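Myosin-17 (Arabidopsis thaliana, PDB 7KFL) is a plant class XI myosin, probably an actin-based motor, whose globular tail modelled here is the cargo-binding domain. Local coordinates at residues 38-42 with 129-133; 34-38 with 135-140; 12-16 with 51-57; 46-51 with 146-152. All coordinates share one frame. Residue numbers count along the deposited sequence, not the author numbering.

Contact 1 (38-42 with 129-133); sequences KCLLH and LSFLN
F131 lays its ring flat against the imidazole of H42. The two rings form a face-to-face stack, with centroids 3.8 Å apart and planes only 9° from parallel. The closest atoms are H42 CG and F131 CE2, at 3.5 Å. The arrangement is a helix packed against a loop at the surface of the helical myosin globular tail. Residues 38-42 are regular helix, part of helix 31-43, and H42 N bonds back to K38 O at 2.6 Å. Residues 129-133 follow directly on the unmodelled 100-128, in the loop before strand 146-147. S130 to N133 have phi between -82° and -100° and psi within 25° of 0°. The nearest CA pairs are C39 with L129 at 8.0 Å, K38 with L132 at 8.1 Å and H42 with F131 at 8.8 Å. H42 takes chi1 t and F131 takes chi1 p, and both CA-to-CB bonds point toward the other segment. C39, chi1 m, brings its sulfur to the edge of the F131 ring. C39 SG lies 5.1 Å from the F131 ring centroid and 77° off the normal, a Cys sulfur-aromatic contact. L132, in the mt rotamer, packs its CD2 3.7 Å from K38 CD. The amino group of K38 goes on to the carbonyls of L137 and K139. C39 SG is also 4.2 Å from L132 CD1 and 4.4 Å from L129 CD2.

Contact 2 (34-38 with 135-140); sequences CVIYK and QGLTKL
K38 NZ donates two short hydrogen bonds to loop carbonyls, to K139 O at 2.6 Å and to L137 O at 2.7 Å. G136 O is 3.0 Å from K38 NZ, but the angle is too poor for a bond. The lysine reaches this far because its chain is extended, with chi1 m and chi2 to chi4 all t. L137 and T138 have helix-like backbone angles, K139 turns extended at -84/110, and K139 N makes a weak bond to G136 O at 3.2 Å. Residues 34-38 are regular helix. The nearest CA pair is C34 with T138, at 5.7 Å. C34, chi1 m, points toward the loop. C34 CB sits 3.4 Å from L137 O, and C34 SG lies 3.8 Å from T138 CA and 4.1 Å from L140 CD2. L140 also packs along the lysine, with L140 CB 3.8 Å from K38 CE. V35 CG2 meets L137 CG at 4.2 Å. Y37 and L140 both touch L87 of helix 71-89. C34, V35 and K38 join residues 135-140, which precede strand 146-147, to helix 31-43. The result is a helix-borne lysine bonded to two carbonyls of a loop in the helical globular tail.

Contact 3 (12-16 with 51-57); sequences QDLLV and TSVFDRI
R56, Q12 and V16 account for most of the buried surface. R56 points toward helix 4-20 with chi1 m and chi3 p. R56 NH1 makes a salt bridge to D13 OD1 at 3.0 Å, and R56 NH2 adds a weak bond to D13 OD1 at 3.5 Å. D13 meets the edge of the guanidinium, while V16 CG2 lies over one face, 3.7 Å from R56 NH2. Q12, chi1 m and chi2 t, reaches across S52 and V53. Q12 CD is 3.7 Å from V53 N, and Q12 OE1 is 3.5 Å from S52 CB. T51 OG1 accepts a weak capping bond from V53 N at 3.3 Å. The axes of helices 12-16 and 53-57 come within 10.2 Å and run nearly parallel, crossing at -23°. The CA register is Q12 with V53 at 5.8 Å and V16 with I57 at 6.7 Å. L15 CD2 is 4.5 Å from both V53 CG2 and I57 CD1. L15 also touches C39, and V53 touches L40, both of helix 31-43. This near-parallel packing is typical of a helical bundle, with apolar L15, V53 and I57 on one side and the partly exposed D13-R56 salt bridge on the other.

Contact 4 (46-51 with 146-152); sequences FEVERT and VEAKYPA
A loop packs against a strand-to-helix junction: 46-51, between helices 31-43 and 53-65, lies along 146-152, where strand 146-147 gives way to helix 150-186. One backbone hydrogen bond joins the two, from K149 N to F46 O at 2.8 Å. The same carbonyl receives a CA-H...O contact, with A148 CA 3.3 Å from F46 O. The CA register is F46 with A148 at 5.0 Å, E47 with K149 at 5.3 Å and R50 with P151 at 6.1 Å. K149 is the N-cap residue of helix 150-186, with backbone angles of -84/177. Its bond to F46 ties the 46-51 loop to this N-cap, within the helical globular tail. Strand 146-147 pairs in parallel with strand 92-93, and L92 touches F46, V146 and A148. F46, chi1 m, packs its CB 3.6 Å from V146 CG2. Its ring turns an edge to A152, with F46 CD1 4.0 Å from A152 CB. K149 CG is 3.2 Å from E47 O, and K149 CB is 3.3 Å from V48 O. K149 folds back with chi1 and chi2 both m, and K149 NZ makes a weak bond to E147 O at 3.5 Å. P151, in the first turn of helix 150-186, points its CA-to-CB bond toward 46-51. P151 CG lies 3.2 Å from E49 O and 3.6 Å from V48 O, and P151 CB is 4.2 Å from T51 CG2.

All four contacts lie on one side of the chain's centre, their own centres 30 to 35 Å from it. Contacts 1 and 2 are closest, with centres about 8 Å apart. They share K38 and lay consecutive parts of one loop on helix 31-43. Contact 3 sits about 13 Å from contact 1, centre to centre. L40 CD2 meets V53 CG2 at 3.5 Å, and L129 CD1 meets L14 CB at 3.4 Å. I36 CG2 and I57 CD1, 3.6 Å apart, tie contact 2 to contact 3. Contact 4 shares T51 with contact 3, where F54 CD2 is 3.7 Å from P151 O. F46 CZ also reaches L40 CB at 3.8 Å, joining contact 4 to contact 1.

Contact 1 (38-42 with 129-133)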
loop_
_atom_site.group_PDB
_atom_site.type_symbol
_atom_site.label_atom_id
_atom_site.label_comp_id
_atom_site.label_asym_id
_atom_site.label_seq_id
_atom_site.Cartn_x
_atom_site.Cartn_y
_atom_site.Cartn_z
ATOM N N LYS A 38 -19.939 -21.769 -2.122
ATOM C CA LYS A 38 -20.564 -23.113 -2.268
ATOM C C LYS A 38 -22.067 -23.039 -1.973
ATOM O O LYS A 38 -22.840 -23.627 -2.754
ATOM C CB LYS A 38 -19.857 -24.127 -1.368
ATOM C CG LYS A 38 -18.483 -24.541 -1.866
ATOM C CD LYS A 38 -17.903 -25.721 -1.136
ATOM C CE LYS A 38 -16.665 -26.260 -1.818
ATOM N NZ LYS A 38 -15.900 -27.144 -0.912
ATOM N N CYS A 39 -22.462 -22.354 -0.895
ATOM C CA CYS A 39 -23.883 -22.081 -0.545
ATOM C C CYS A 39 -24.598 -21.437 -1.739
ATOM O O CYS A 39 -25.667 -21.946 -2.134
ATOM C CB CYS A 39 -23.996 -21.169 0.671
ATOM S SG CYS A 39 -23.459 -21.958 2.209
ATOM N N LEU A 40 -24.018 -20.368 -2.293
ATOM C CA LEU A 40 -24.588 -19.602 -3.433
ATOM C C LEU A 40 -24.676 -20.513 -4.663
ATOM O O LEU A 40 -25.648 -20.369 -5.437
ATOM C CB LEU A 40 -23.715 -18.373 -3.714
ATOM C CG LEU A 40 -23.609 -17.344 -2.585
ATOM C CD1 LEU A 40 -22.767 -16.157 -3.026
ATOM C CD2 LEU A 40 -24.979 -16.875 -2.117
ATOM N N LEU A 41 -23.701 -21.411 -4.831
ATOM C CA LEU A 41 -23.647 -22.392 -5.949
ATOM C C LEU A 41 -24.706 -23.478 -5.712
ATOM O O LEU A 41 -25.402 -23.847 -6.681
ATOM C CB LEU A 41 -22.234 -22.981 -6.033
ATOM C CG LEU A 41 -21.784 -23.440 -7.419
ATOM C CD1 LEU A 41 -21.671 -22.264 -8.381
ATOM C CD2 LEU A 41 -20.458 -24.180 -7.334
ATOM N N HIS A 42 -24.831 -23.943 -4.463
ATOM C CA HIS A 42 -25.820 -24.959 -4.009
ATOM C C HIS A 42 -27.243 -24.429 -4.230
ATOM O O HIS A 42 -28.035 -25.128 -4.895
ATOM C CB HIS A 42 -25.555 -25.334 -2.541
ATOM C CG HIS A 42 -26.433 -26.420 -2.014
ATOM N ND1 HIS A 42 -26.357 -27.723 -2.473
ATOM C CD2 HIS A 42 -27.392 -26.411 -1.061
ATOM C CE1 HIS A 42 -27.239 -28.465 -1.834
ATOM N NE2 HIS A 42 -27.886 -27.683 -0.960
ATOM N N LEU A 129 -27.639 -26.270 6.499
ATOM C CA LEU A 129 -26.272 -25.892 6.035
ATOM C C LEU A 129 -25.298 -27.073 6.192
ATOM O O LEU A 129 -24.078 -26.834 6.105
ATOM C CB LEU A 129 -25.798 -24.671 6.834
ATOM C CG LEU A 129 -25.082 -23.584 6.030
ATOM C CD1 LEU A 129 -25.626 -22.210 6.375
ATOM C CD2 LEU A 129 -23.578 -23.625 6.252
ATOM N N SER A 130 -25.812 -28.298 6.366
ATOM C CA SER A 130 -25.030 -29.527 6.672
ATOM C C SER A 130 -24.834 -30.362 5.398
ATOM O O SER A 130 -24.601 -31.581 5.517
ATOM C CB SER A 130 -25.697 -30.325 7.769
ATOM O OG SER A 130 -25.686 -29.607 8.995
ATOM N N PHE A 131 -24.910 -29.719 4.228
ATOM C CA PHE A 131 -24.617 -30.306 2.892
ATOM C C PHE A 131 -23.118 -30.175 2.588
ATOM O O PHE A 131 -22.634 -30.851 1.658
ATOM C CB PHE A 131 -25.454 -29.621 1.806
ATOM C CG PHE A 131 -25.111 -28.171 1.571
ATOM C CD1 PHE A 131 -25.686 -27.172 2.342
ATOM C CD2 PHE A 131 -24.206 -27.806 0.586
ATOM C CE1 PHE A 131 -25.362 -25.840 2.133
ATOM C CE2 PHE A 131 -23.884 -26.473 0.376
ATOM C CZ PHE A 131 -24.464 -25.494 1.151
ATOM N N LEU A 132 -22.411 -29.331 3.352
ATOM C CA LEU A 132 -20.962 -29.027 3.181
ATOM C C LEU A 132 -20.095 -30.109 3.847
ATOM O O LEU A 132 -18.855 -29.999 3.757
ATOM C CB LEU A 132 -20.674 -27.643 3.776
ATOM C CG LEU A 132 -21.124 -26.455 2.925
ATOM C CD1 LEU A 132 -21.304 -25.208 3.777
ATOM C CD2 LEU A 132 -20.138 -26.193 1.798
ATOM N N ASN A 133 -20.714 -31.121 4.466
ATOM C CA ASN A 133 -20.020 -32.211 5.204
ATOM C C ASN A 133 -19.654 -33.353 4.244
ATOM O O ASN A 133 -19.069 -34.344 4.724
ATOM C CB ASN A 133 -20.868 -32.746 6.364
ATOM C CG ASN A 133 -21.521 -31.655 7.186
ATOM O OD1 ASN A 133 -21.159 -30.485 7.080
ATOM N ND2 ASN A 133 -22.491 -32.026 8.006
#

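Contact 2 (34-38 with 135-140)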
loop_
_atom_site.group_PDB
_atom_site.type_symbol
_atom_site.label_atom_id
_atom_site.label_comp_id
_atom_site.label_asym_id
_atom_site.label_seq_id
_atom_site.Cartn_x
_atom_site.Cartn_y
_atom_site.Cartn_z
ATOM N N CYS A 34 -14.916 -19.667 0.640
ATOM C CA CYS A 34 -15.236 -21.008 0.079
ATOM C C CYS A 34 -16.632 -21.448 0.537
ATOM O O CYS A 34 -17.389 -21.973 -0.300
ATOM C CB CYS A 34 -14.194 -22.045 0.485
ATOM S SG CYS A 34 -12.574 -21.772 -0.279
ATOM N N VAL A 35 -16.957 -21.239 1.816
ATOM C CA VAL A 35 -18.288 -21.558 2.415
ATOM C C VAL A 35 -19.359 -20.708 1.720
ATOM O O VAL A 35 -20.393 -21.282 1.322
ATOM C CB VAL A 35 -18.286 -21.340 3.941
ATOM C CG1 VAL A 35 -19.691 -21.324 4.527
ATOM C CG2 VAL A 35 -17.428 -22.379 4.646
ATOM N N ILE A 36 -19.122 -19.398 1.591
ATOM C CA ILE A 36 -20.049 -18.434 0.922
ATOM C C ILE A 36 -20.317 -18.928 -0.504
ATOM O O ILE A 36 -21.497 -19.139 -0.836
ATOM C CB ILE A 36 -19.485 -16.995 0.943
ATOM C CG1 ILE A 36 -19.589 -16.369 2.336
ATOM C CG2 ILE A 36 -20.167 -16.124 -0.103
ATOM C CD1 ILE A 36 -18.698 -15.165 2.538
ATOM N N TYR A 37 -19.256 -19.116 -1.296
ATOM C CA TYR A 37 -19.312 -19.479 -2.737
ATOM C C TYR A 37 -20.164 -20.738 -2.941
ATOM O O TYR A 37 -21.017 -20.738 -3.849
ATOM C CB TYR A 37 -17.907 -19.702 -3.301
ATOM C CG TYR A 37 -17.884 -20.080 -4.760
ATOM C CD1 TYR A 37 -18.343 -19.203 -5.728
ATOM C CD2 TYR A 37 -17.412 -21.315 -5.177
ATOM C CE1 TYR A 37 -18.334 -19.539 -7.071
ATOM C CE2 TYR A 37 -17.393 -21.667 -6.517
ATOM C CZ TYR A 37 -17.856 -20.775 -7.469
ATOM O OH TYR A 37 -17.842 -21.107 -8.790
ATOM N N LYS A 38 -19.939 -21.769 -2.122
ATOM C CA LYS A 38 -20.564 -23.113 -2.268
ATOM C C LYS A 38 -22.067 -23.039 -1.973
ATOM O O LYS A 38 -22.840 -23.627 -2.754
ATOM C CB LYS A 38 -19.857 -24.127 -1.368
ATOM C CG LYS A 38 -18.483 -24.541 -1.866
ATOM C CD LYS A 38 -17.903 -25.721 -1.136
ATOM C CE LYS A 38 -16.665 -26.260 -1.818
ATOM N NZ LYS A 38 -15.900 -27.144 -0.912
ATOM N N GLN A 135 -17.646 -33.037 1.537
ATOM C CA GLN A 135 -16.232 -32.832 1.113
ATOM C C GLN A 135 -15.583 -31.722 1.951
ATOM O O GLN A 135 -16.298 -31.080 2.750
ATOM C CB GLN A 135 -16.166 -32.519 -0.385
ATOM C CG GLN A 135 -16.809 -31.195 -0.780
ATOM C CD GLN A 135 -16.891 -31.001 -2.277
ATOM O OE1 GLN A 135 -17.923 -30.603 -2.812
ATOM N NE2 GLN A 135 -15.798 -31.280 -2.972
ATOM N N GLY A 136 -14.271 -31.527 1.772
ATOM C CA GLY A 136 -13.479 -30.459 2.414
ATOM C C GLY A 136 -13.927 -29.087 1.943
ATOM O O GLY A 136 -14.182 -28.937 0.732
ATOM N N LEU A 137 -14.008 -28.123 2.865
ATOM C CA LEU A 137 -14.602 -26.774 2.646
ATOM C C LEU A 137 -13.859 -26.038 1.526
ATOM O O LEU A 137 -14.538 -25.400 0.701
ATOM C CB LEU A 137 -14.553 -25.982 3.958
ATOM C CG LEU A 137 -15.703 -26.225 4.937
ATOM C CD1 LEU A 137 -16.143 -27.682 4.950
ATOM C CD2 LEU A 137 -15.317 -25.783 6.340
ATOM N N THR A 138 -12.527 -26.134 1.489
ATOM C CA THR A 138 -11.651 -25.381 0.550
ATOM C C THR A 138 -11.396 -26.196 -0.726
ATOM O O THR A 138 -10.855 -25.611 -1.685
ATOM C CB THR A 138 -10.354 -24.956 1.248
ATOM O OG1 THR A 138 -9.717 -26.130 1.756
ATOM C CG2 THR A 138 -10.602 -23.967 2.364
ATOM N N LYS A 139 -11.766 -27.482 -0.741
ATOM C CA LYS A 139 -11.774 -28.335 -1.961
ATOM C C LYS A 139 -13.093 -28.098 -2.703
ATOM O O LYS A 139 -14.137 -28.540 -2.186
ATOM C CB LYS A 139 -11.612 -29.818 -1.604
ATOM C CG LYS A 139 -11.798 -30.796 -2.760
ATOM C CD LYS A 139 -11.004 -30.442 -4.006
ATOM C CE LYS A 139 -11.119 -31.480 -5.102
ATOM N NZ LYS A 139 -10.752 -30.918 -6.424
ATOM N N LEU A 140 -13.044 -27.448 -3.871
ATOM C CA LEU A 140 -14.251 -27.025 -4.633
ATOM C C LEU A 140 -14.251 -27.684 -6.018
ATOM O O LEU A 140 -13.177 -27.735 -6.656
ATOM C CB LEU A 140 -14.318 -25.493 -4.726
ATOM C CG LEU A 140 -13.015 -24.720 -4.509
ATOM C CD1 LEU A 140 -12.188 -24.665 -5.785
ATOM C CD2 LEU A 140 -13.303 -23.313 -4.006
#

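Contact 3 (12-16 with 51-57)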
loop_
_atom_site.group_PDB
_atom_site.type_symbol
_atom_site.label_atom_id
_atom_site.label_comp_id
_atom_site.label_asym_id
_atom_site.label_seq_id
_atom_site.Cartn_x
_atom_site.Cartn_y
_atom_site.Cartn_z
ATOM N N GLN A 12 -30.146 -17.950 5.017
ATOM C CA GLN A 12 -29.325 -16.709 4.990
ATOM C C GLN A 12 -28.900 -16.352 6.420
ATOM O O GLN A 12 -27.718 -16.007 6.605
ATOM C CB GLN A 12 -30.097 -15.573 4.315
ATOM C CG GLN A 12 -30.275 -15.780 2.816
ATOM C CD GLN A 12 -31.299 -14.855 2.203
ATOM O OE1 GLN A 12 -31.640 -13.813 2.759
ATOM N NE2 GLN A 12 -31.797 -15.230 1.036
ATOM N N ASP A 13 -29.825 -16.446 7.384
ATOM C CA ASP A 13 -29.564 -16.237 8.837
ATOM C C ASP A 13 -28.456 -17.190 9.305
ATOM O O ASP A 13 -27.639 -16.776 10.150
ATOM C CB ASP A 13 -30.829 -16.433 9.682
ATOM C CG ASP A 13 -31.610 -15.158 9.958
ATOM O OD1 ASP A 13 -30.974 -14.138 10.295
ATOM O OD2 ASP A 13 -32.851 -15.195 9.841
ATOM N N LEU A 14 -28.439 -18.416 8.773
ATOM C CA LEU A 14 -27.449 -19.474 9.110
ATOM C C LEU A 14 -26.056 -19.076 8.602
ATOM O O LEU A 14 -25.109 -19.124 9.407
ATOM C CB LEU A 14 -27.899 -20.807 8.499
ATOM C CG LEU A 14 -28.362 -21.880 9.485
ATOM C CD1 LEU A 14 -27.211 -22.348 10.364
ATOM C CD2 LEU A 14 -29.527 -21.388 10.333
ATOM N N LEU A 15 -25.941 -18.711 7.320
ATOM C CA LEU A 15 -24.655 -18.345 6.661
ATOM C C LEU A 15 -24.043 -17.138 7.379
ATOM O O LEU A 15 -22.839 -17.188 7.678
ATOM C CB LEU A 15 -24.895 -18.044 5.176
ATOM C CG LEU A 15 -23.640 -17.793 4.338
ATOM C CD1 LEU A 15 -22.705 -18.994 4.364
ATOM C CD2 LEU A 15 -24.005 -17.445 2.903
ATOM N N VAL A 16 -24.852 -16.106 7.652
ATOM C CA VAL A 16 -24.434 -14.861 8.367
ATOM C C VAL A 16 -23.764 -15.251 9.689
ATOM O O VAL A 16 -22.718 -14.656 10.011
ATOM C CB VAL A 16 -25.621 -13.902 8.594
ATOM C CG1 VAL A 16 -25.321 -12.847 9.653
ATOM C CG2 VAL A 16 -26.059 -13.238 7.297
ATOM N N THR A 51 -32.990 -11.610 -4.493
ATOM C CA THR A 51 -32.569 -12.303 -3.242
ATOM C C THR A 51 -31.834 -11.322 -2.323
ATOM O O THR A 51 -31.207 -10.383 -2.848
ATOM C CB THR A 51 -31.683 -13.523 -3.536
ATOM O OG1 THR A 51 -31.329 -14.129 -2.292
ATOM C CG2 THR A 51 -30.423 -13.184 -4.303
ATOM N N SER A 52 -31.892 -11.570 -1.011
ATOM C CA SER A 52 -31.274 -10.745 0.062
ATOM C C SER A 52 -29.899 -11.302 0.459
ATOM O O SER A 52 -29.182 -10.605 1.200
ATOM C CB SER A 52 -32.181 -10.663 1.265
ATOM O OG SER A 52 -33.279 -9.798 1.018
ATOM N N VAL A 53 -29.548 -12.508 -0.006
ATOM C CA VAL A 53 -28.322 -13.247 0.425
ATOM C C VAL A 53 -27.091 -12.355 0.224
ATOM O O VAL A 53 -26.279 -12.257 1.163
ATOM C CB VAL A 53 -28.172 -14.600 -0.301
ATOM C CG1 VAL A 53 -27.957 -14.447 -1.800
ATOM C CG2 VAL A 53 -27.064 -15.440 0.316
ATOM N N PHE A 54 -26.970 -11.718 -0.943
ATOM C CA PHE A 54 -25.794 -10.898 -1.341
ATOM C C PHE A 54 -25.687 -9.673 -0.425
ATOM O O PHE A 54 -24.587 -9.413 0.089
ATOM C CB PHE A 54 -25.896 -10.496 -2.811
ATOM C CG PHE A 54 -25.895 -11.658 -3.771
ATOM C CD1 PHE A 54 -24.798 -12.498 -3.865
ATOM C CD2 PHE A 54 -26.989 -11.912 -4.583
ATOM C CE1 PHE A 54 -24.797 -13.568 -4.747
ATOM C CE2 PHE A 54 -26.987 -12.982 -5.464
ATOM C CZ PHE A 54 -25.891 -13.807 -5.545
ATOM N N ASP A 55 -26.796 -8.953 -0.232
ATOM C CA ASP A 55 -26.886 -7.769 0.667
ATOM C C ASP A 55 -26.382 -8.144 2.065
ATOM O O ASP A 55 -25.626 -7.346 2.654
ATOM C CB ASP A 55 -28.318 -7.230 0.756
ATOM C CG ASP A 55 -28.726 -6.333 -0.400
ATOM O OD1 ASP A 55 -27.839 -5.944 -1.189
ATOM O OD2 ASP A 55 -29.929 -6.024 -0.497
ATOM N N ARG A 56 -26.779 -9.316 2.562
ATOM C CA ARG A 56 -26.524 -9.763 3.957
ATOM C C ARG A 56 -25.049 -10.141 4.124
ATOM O O ARG A 56 -24.498 -9.863 5.209
ATOM C CB ARG A 56 -27.468 -10.914 4.311
ATOM C CG ARG A 56 -28.929 -10.492 4.348
ATOM C CD ARG A 56 -29.738 -11.230 5.391
ATOM N NE ARG A 56 -29.169 -11.102 6.726
ATOM C CZ ARG A 56 -29.564 -11.798 7.787
ATOM N NH1 ARG A 56 -30.544 -12.680 7.678
ATOM N NH2 ARG A 56 -28.977 -11.609 8.956
ATOM N N ILE A 57 -24.439 -10.749 3.102
ATOM C CA ILE A 57 -22.967 -10.991 3.036
ATOM C C ILE A 57 -22.258 -9.636 3.159
ATOM O O ILE A 57 -21.381 -9.508 4.035
ATOM C CB ILE A 57 -22.567 -11.736 1.743
ATOM C CG1 ILE A 57 -23.047 -13.191 1.757
ATOM C CG2 ILE A 57 -21.064 -11.649 1.509
ATOM C CD1 ILE A 57 -22.941 -13.889 0.419
#

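Contact 4 (46-51 with 146-152)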
loop_
_atom_site.group_PDB
_atom_site.type_symbol
_atom_site.label_atom_id
_atom_site.label_comp_id
_atom_site.label_asym_id
_atom_site.label_seq_id
_atom_site.Cartn_x
_atom_site.Cartn_y
_atom_site.Cartn_z
ATOM N N PHE A 46 -26.810 -17.242 -7.801
ATOM C CA PHE A 46 -26.259 -16.479 -8.950
ATOM C C PHE A 46 -27.313 -16.387 -10.062
ATOM O O PHE A 46 -27.187 -15.490 -10.914
ATOM C CB PHE A 46 -24.960 -17.113 -9.460
ATOM C CG PHE A 46 -23.817 -17.121 -8.473
ATOM C CD1 PHE A 46 -23.457 -15.973 -7.782
ATOM C CD2 PHE A 46 -23.083 -18.276 -8.248
ATOM C CE1 PHE A 46 -22.401 -15.985 -6.881
ATOM C CE2 PHE A 46 -22.027 -18.287 -7.349
ATOM C CZ PHE A 46 -21.688 -17.141 -6.666
ATOM N N GLU A 47 -28.322 -17.268 -10.045
ATOM C CA GLU A 47 -29.315 -17.434 -11.142
ATOM C C GLU A 47 -30.708 -16.922 -10.736
ATOM O O GLU A 47 -31.593 -16.933 -11.614
ATOM C CB GLU A 47 -29.378 -18.904 -11.562
ATOM C CG GLU A 47 -28.177 -19.345 -12.377
ATOM C CD GLU A 47 -28.040 -20.849 -12.540
ATOM O OE1 GLU A 47 -27.753 -21.531 -11.530
ATOM O OE2 GLU A 47 -28.228 -21.336 -13.674
ATOM N N VAL A 48 -30.912 -16.488 -9.485
ATOM C CA VAL A 48 -32.215 -15.918 -9.019
ATOM C C VAL A 48 -32.276 -14.436 -9.408
ATOM O O VAL A 48 -31.235 -13.759 -9.340
ATOM C CB VAL A 48 -32.449 -16.109 -7.508
ATOM C CG1 VAL A 48 -32.385 -17.574 -7.117
ATOM C CG2 VAL A 48 -31.497 -15.287 -6.653
ATOM N N GLU A 49 -33.467 -13.964 -9.782
ATOM C CA GLU A 49 -33.717 -12.588 -10.291
ATOM C C GLU A 49 -33.764 -11.600 -9.118
ATOM O O GLU A 49 -33.571 -10.394 -9.369
ATOM C CB GLU A 49 -35.020 -12.553 -11.093
ATOM C CG GLU A 49 -35.017 -13.470 -12.307
ATOM C CD GLU A 49 -34.309 -12.932 -13.540
ATOM O OE1 GLU A 49 -33.886 -11.757 -13.521
ATOM O OE2 GLU A 49 -34.187 -13.693 -14.523
ATOM N N ARG A 50 -34.018 -12.089 -7.898
ATOM C CA ARG A 50 -34.098 -11.265 -6.659
ATOM C C ARG A 50 -33.761 -12.144 -5.447
ATOM O O ARG A 50 -34.217 -13.306 -5.416
ATOM C CB ARG A 50 -35.493 -10.646 -6.533
ATOM C CG ARG A 50 -35.589 -9.498 -5.537
ATOM C CD ARG A 50 -37.021 -9.026 -5.349
ATOM N NE ARG A 50 -37.125 -7.825 -4.525
ATOM C CZ ARG A 50 -37.020 -6.571 -4.968
ATOM N NH1 ARG A 50 -36.800 -6.316 -6.250
ATOM N NH2 ARG A 50 -37.133 -5.564 -4.117
ATOM N N THR A 51 -32.990 -11.610 -4.493
ATOM C CA THR A 51 -32.569 -12.303 -3.242
ATOM C C THR A 51 -31.834 -11.322 -2.323
ATOM O O THR A 51 -31.207 -10.383 -2.848
ATOM C CB THR A 51 -31.683 -13.523 -3.536
ATOM O OG1 THR A 51 -31.329 -14.129 -2.292
ATOM C CG2 THR A 51 -30.423 -13.184 -4.303
ATOM N N VAL A 146 -21.680 -19.785 -14.792
ATOM C CA VAL A 146 -23.158 -19.600 -14.655
ATOM C C VAL A 146 -23.498 -18.199 -15.177
ATOM O O VAL A 146 -22.758 -17.255 -14.843
ATOM C CB VAL A 146 -23.638 -19.813 -13.203
ATOM C CG1 VAL A 146 -22.950 -21.004 -12.550
ATOM C CG2 VAL A 146 -23.474 -18.570 -12.337
ATOM N N GLU A 147 -24.552 -18.076 -15.991
ATOM C CA GLU A 147 -25.055 -16.765 -16.484
ATOM C C GLU A 147 -25.714 -16.047 -15.301
ATOM O O GLU A 147 -26.873 -16.368 -14.978
ATOM C CB GLU A 147 -25.993 -16.944 -17.681
ATOM C CG GLU A 147 -25.281 -17.428 -18.936
ATOM C CD GLU A 147 -26.057 -17.252 -20.232
ATOM O OE1 GLU A 147 -26.372 -16.095 -20.576
ATOM O OE2 GLU A 147 -26.345 -18.272 -20.895
ATOM N N ALA A 148 -24.970 -15.137 -14.667
ATOM C CA ALA A 148 -25.355 -14.416 -13.431
ATOM C C ALA A 148 -26.511 -13.457 -13.727
ATOM O O ALA A 148 -26.442 -12.743 -14.746
ATOM C CB ALA A 148 -24.163 -13.676 -12.880
ATOM N N LYS A 149 -27.527 -13.448 -12.860
ATOM C CA LYS A 149 -28.652 -12.478 -12.888
ATOM C C LYS A 149 -28.210 -11.204 -12.160
ATOM O O LYS A 149 -27.082 -11.186 -11.640
ATOM C CB LYS A 149 -29.908 -13.110 -12.279
ATOM C CG LYS A 149 -30.455 -14.317 -13.033
ATOM C CD LYS A 149 -30.838 -14.030 -14.474
ATOM C CE LYS A 149 -31.371 -15.245 -15.204
ATOM N NZ LYS A 149 -30.280 -16.170 -15.596
ATOM N N TYR A 150 -29.066 -10.178 -12.138
ATOM C CA TYR A 150 -28.707 -8.781 -11.772
ATOM C C TYR A 150 -28.282 -8.688 -10.308
ATOM O O TYR A 150 -27.338 -7.965 -10.004
ATOM C CB TYR A 150 -29.843 -7.816 -12.133
ATOM C CG TYR A 150 -30.104 -7.693 -13.615
ATOM C CD1 TYR A 150 -29.061 -7.722 -14.531
ATOM C CD2 TYR A 150 -31.391 -7.539 -14.107
ATOM C CE1 TYR A 150 -29.288 -7.608 -15.891
ATOM C CE2 TYR A 150 -31.635 -7.426 -15.467
ATOM C CZ TYR A 150 -30.581 -7.462 -16.360
ATOM O OH TYR A 150 -30.802 -7.351 -17.700
ATOM N N PRO A 151 -28.927 -9.394 -9.351
ATOM C CA PRO A 151 -28.468 -9.369 -7.961
ATOM C C PRO A 151 -26.998 -9.794 -7.802
ATOM O O PRO A 151 -26.302 -9.198 -6.996
ATOM C CB PRO A 151 -29.389 -10.374 -7.253
ATOM C CG PRO A 151 -30.637 -10.390 -8.106
ATOM C CD PRO A 151 -30.138 -10.212 -9.526
ATOM N N ALA A 152 -26.568 -10.793 -8.579
ATOM C CA ALA A 152 -25.224 -11.414 -8.518
ATOM C C ALA A 152 -24.166 -10.486 -9.129
ATOM O O ALA A 152 -23.048 -10.438 -8.582
ATOM C CB ALA A 152 -25.249 -12.750 -9.219
#